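Local coordinates for protein cytosine deaminase (Klebsiella pneumoniae, PDB 4R85) that probably catalyses the hydrolytic deamination of 5-methylcytosine and cytosine, using a bound Fe(II) ion in an amidohydrolase-fold active site, at residues 304-308 and 320-326. Residue numbers count along the deposited sequence, not the author numbering.
With FE2 (Fe (II) ion), chain H; 17E (5-methylcytosine), chain G.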
ATOM      1  N   CYS A 304     -14.375   4.924  -8.348  1.00 10.32           N
ATOM      2  CA  CYS A 304     -12.976   5.321  -8.428  1.00 13.20           C
ATOM      3  C   CYS A 304     -12.345   5.430  -7.041  1.00 14.78           C
ATOM      4  O   CYS A 304     -13.041   5.291  -6.041  1.00 14.05           O
ATOM      5  CB  CYS A 304     -12.845   6.630  -9.204  1.00 13.72           C
ATOM      6  SG  CYS A 304     -13.683   8.009  -8.407  1.00 18.60           S
ATOM      7  N   PHE A 305     -11.032   5.656  -6.991  1.00 11.95           N
ATOM      8  CA  PHE A 305     -10.296   5.711  -5.720  1.00  9.79           C
ATOM      9  C   PHE A 305      -9.805   7.117  -5.402  1.00 14.55           C
ATOM     10  O   PHE A 305      -9.499   7.895  -6.307  1.00 15.51           O
ATOM     11  CB  PHE A 305      -9.081   4.786  -5.755  1.00 12.27           C
ATOM     12  CG  PHE A 305      -9.414   3.325  -5.767  1.00 13.39           C
ATOM     13  CD1 PHE A 305     -10.242   2.781  -4.796  1.00 11.41           C
ATOM     14  CD2 PHE A 305      -8.891   2.487  -6.752  1.00 16.95           C
ATOM     15  CE1 PHE A 305     -10.552   1.426  -4.797  1.00 12.27           C
ATOM     16  CE2 PHE A 305      -9.190   1.124  -6.760  1.00 15.52           C
ATOM     17  CZ  PHE A 305     -10.026   0.597  -5.783  1.00 12.14           C
ATOM     18  N   ALA A 306      -9.702   7.428  -4.110  1.00 12.22           N
ATOM     19  CA  ALA A 306      -9.266   8.749  -3.693  1.00 12.25           C
ATOM     20  C   ALA A 306      -8.435   8.678  -2.416  1.00 13.70           C
ATOM     21  O   ALA A 306      -8.526   7.717  -1.658  1.00 13.68           O
ATOM     22  CB  ALA A 306     -10.471   9.651  -3.472  1.00 14.40           C
ATOM     23  N   GLN A 307      -7.632   9.709  -2.183  1.00 16.97           N
ATOM     24  CA  GLN A 307      -6.780   9.763  -0.995  1.00 15.84           C
ATOM     25  C   GLN A 307      -7.510  10.140   0.295  1.00 15.95           C
ATOM     26  O   GLN A 307      -7.165   9.630   1.353  1.00 14.49           O
ATOM     27  CB  GLN A 307      -5.587  10.704  -1.228  1.00 21.32           C
ATOM     28  CG  GLN A 307      -4.651  10.192  -2.324  1.00 22.95           C
ATOM     29  CD  GLN A 307      -3.587  11.186  -2.722  1.00 30.82           C
ATOM     30  OE1 GLN A 307      -2.609  11.382  -2.004  1.00 33.34           O
ATOM     31  NE2 GLN A 307      -3.764  11.809  -3.876  1.00 24.60           N
ATOM     32  N   ASP A 308      -8.492  11.037   0.198  1.00 13.09           N
ATOM     33  CA  ASP A 308      -9.277  11.505   1.353  1.00 13.73           C
ATOM     34  C   ASP A 308      -8.491  12.467   2.257  1.00 15.11           C
ATOM     35  O   ASP A 308      -8.844  13.643   2.396  1.00 16.33           O
ATOM     36  CB  ASP A 308      -9.821  10.314   2.173  1.00 19.91           C
ATOM     37  CG  ASP A 308     -10.977  10.698   3.059  1.00 19.52           C
ATOM     38  OD1 ASP A 308     -11.170  10.093   4.137  1.00 19.67           O
ATOM     39  OD2 ASP A 308     -11.705  11.614   2.670  1.00 17.26           O
ATOM     40  N   GLY A 320       0.418  12.573  -1.449  1.00 16.13           N
ATOM     41  CA  GLY A 320      -0.090  13.089  -2.710  1.00 20.68           C
ATOM     42  C   GLY A 320      -0.134  12.072  -3.844  1.00 19.71           C
ATOM     43  O   GLY A 320      -0.668  12.365  -4.919  1.00 19.96           O
ATOM     44  N   ASN A 321       0.417  10.880  -3.616  1.00 16.69           N
ATOM     45  CA  ASN A 321       0.583   9.885  -4.694  1.00 19.41           C
ATOM     46  C   ASN A 321      -0.609   8.934  -4.836  1.00 16.82           C
ATOM     47  O   ASN A 321      -0.753   7.989  -4.059  1.00 13.10           O
ATOM     48  CB  ASN A 321       1.871   9.083  -4.485  1.00 17.05           C
ATOM     49  CG  ASN A 321       2.153   8.103  -5.622  1.00 20.77           C
ATOM     50  OD1 ASN A 321       1.580   8.204  -6.708  1.00 16.78           O
ATOM     51  ND2 ASN A 321       3.055   7.162  -5.377  1.00 21.94           N
ATOM     52  N   ILE A 322      -1.454   9.184  -5.833  1.00 15.43           N
ATOM     53  CA  ILE A 322      -2.660   8.373  -6.036  1.00 15.29           C
ATOM     54  C   ILE A 322      -2.350   6.917  -6.434  1.00 16.16           C
ATOM     55  O   ILE A 322      -3.182   6.018  -6.244  1.00 15.43           O
ATOM     56  CB  ILE A 322      -3.620   9.028  -7.072  1.00 24.22           C
ATOM     57  CG1 ILE A 322      -5.039   8.452  -6.947  1.00 21.86           C
ATOM     58  CG2 ILE A 322      -3.089   8.849  -8.486  1.00 23.85           C
ATOM     59  CD1 ILE A 322      -5.980   9.302  -6.120  1.00 24.54           C
ATOM     60  N   LEU A 323      -1.156   6.670  -6.966  1.00 17.66           N
ATOM     61  CA  LEU A 323      -0.784   5.295  -7.326  1.00 15.91           C
ATOM     62  C   LEU A 323      -0.643   4.414  -6.084  1.00 19.61           C
ATOM     63  O   LEU A 323      -0.830   3.197  -6.149  1.00 18.22           O
ATOM     64  CB  LEU A 323       0.505   5.265  -8.146  1.00 17.21           C
ATOM     65  CG  LEU A 323       0.368   5.792  -9.579  1.00 22.51           C
ATOM     66  CD1 LEU A 323       1.662   5.594 -10.356  1.00 20.98           C
ATOM     67  CD2 LEU A 323      -0.807   5.120 -10.285  1.00 19.62           C
ATOM     68  N   ARG A 324      -0.311   5.027  -4.952  1.00 17.83           N
ATOM     69  CA  ARG A 324      -0.212   4.276  -3.713  1.00 13.08           C
ATOM     70  C   ARG A 324      -1.617   3.834  -3.299  1.00 12.32           C
ATOM     71  O   ARG A 324      -1.812   2.712  -2.835  1.00 13.21           O
ATOM     72  CB  ARG A 324       0.440   5.128  -2.607  1.00 17.87           C
ATOM     73  CG  ARG A 324       0.866   4.335  -1.375  1.00 22.74           C
ATOM     74  CD  ARG A 324       1.472   5.243  -0.279  1.00 28.11           C
ATOM     75  NE  ARG A 324       0.518   6.273   0.120  1.00 28.71           N
ATOM     76  CZ  ARG A 324      -0.277   6.196   1.181  1.00 23.00           C
ATOM     77  NH1 ARG A 324      -0.220   5.144   1.991  1.00 19.81           N
ATOM     78  NH2 ARG A 324      -1.132   7.179   1.437  1.00 19.98           N
ATOM     79  N   ILE A 325      -2.587   4.732  -3.475  1.00 11.14           N
ATOM     80  CA  ILE A 325      -3.993   4.454  -3.168  1.00 15.20           C
ATOM     81  C   ILE A 325      -4.560   3.369  -4.074  1.00 17.97           C
ATOM     82  O   ILE A 325      -5.274   2.457  -3.624  1.00 15.84           O
ATOM     83  CB  ILE A 325      -4.858   5.715  -3.364  1.00 19.68           C
ATOM     84  CG1 ILE A 325      -4.347   6.867  -2.503  1.00 23.58           C
ATOM     85  CG2 ILE A 325      -6.333   5.429  -3.099  1.00 20.18           C
ATOM     86  CD1 ILE A 325      -3.824   6.493  -1.144  1.00 18.84           C
ATOM     87  N   LEU A 326      -4.250   3.481  -5.361  1.00 12.27           N
ATOM     88  CA  LEU A 326      -4.656   2.477  -6.324  1.00 12.15           C
ATOM     89  C   LEU A 326      -4.148   1.112  -5.896  1.00 12.22           C
ATOM     90  O   LEU A 326      -4.903   0.155  -5.874  1.00 15.01           O
ATOM     91  CB  LEU A 326      -4.140   2.831  -7.726  1.00 11.34           C
ATOM     92  CG  LEU A 326      -4.425   1.811  -8.835  1.00 14.08           C
ATOM     93  CD1 LEU A 326      -5.924   1.595  -8.982  1.00 15.28           C
ATOM     94  CD2 LEU A 326      -3.811   2.277 -10.163  1.00 15.98           C
TER
HETATM   95 FE   FE2 H 502     -13.910  12.187   3.095  1.00 19.40          FE
HETATM   96  N1  17E G 501     -14.576  13.762   7.929  1.00 12.92           N
HETATM   97  C2  17E G 501     -15.325  12.680   7.716  1.00 13.67           C
HETATM   98  O2  17E G 501     -16.627  12.666   8.148  1.00 13.81           O
HETATM   99  N3  17E G 501     -14.841  11.605   7.085  1.00 15.01           N
HETATM  100  C4  17E G 501     -13.569  11.587   6.653  1.00 19.47           C
HETATM  101  N4  17E G 501     -13.062  10.433   5.982  1.00 20.70           N
HETATM  102  C5  17E G 501     -12.746  12.698   6.852  1.00 13.49           C
HETATM  103  C6  17E G 501     -13.296  13.796   7.508  1.00 14.79           C
HETATM  104  CM5 17E G 501     -11.330  12.696   6.373  1.00 14.00           C
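A single buried glutamine, Gln307, carries the polar part of this contact, and its amide reaches the backbone just before a helix while the next residue, Asp308, binds iron. Gln307 NE2 makes a weak hydrogen bond to Gly320 O (3.3 Å), and Gln307 OE1 lies only 3.1 Å from Gly320 CA. Gly320 has phi/psi of 97/-7°, where a CB would jam against the preceding carbonyl, so glycine suits the turn into the helix. Asn321 then serves as N-cap, its OD1 accepting from Leu323 N at 3.1 Å.

The rest is van der Waals packing, in which isoleucine methyl groups also lie against the carbonyls of Phe305 and Ala306. The aliphatic part of Gln307 lies tightly on the helix, CG being 3.3 Å from Ile325 CG1. Ile325 points toward the strand end, and its CG2 meets Phe305 CB at 3.9 Å and Ala306 O at 3.5 Å. Ile322 CD1 packs 3.8 Å from Phe305 O, and Leu326 CD1 touches the edge of the Phe305 ring at CD2 (3.8 Å). Behind Ala306, strands 47-57 and 266-269 continue the barrel wall; on the helix, Arg324 forms a salt bridge with Asp327 of the second subunit.

Asp308 lies beyond reach of 320-326. Its OD2 binds the Fe(II) at 2.3 Å, a site completed by His56, His58, His209 and His241, while its OD1 accepts a 2.7 Å hydrogen bond from N4 of 5-methylcytosine, the amino group lost on deamination. Strand 303-305 packed against helix 322-332 is the eighth beta/alpha unit of the amidohydrolase TIM barrel, with the metal-binding aspartate just past the strand's C-terminal end.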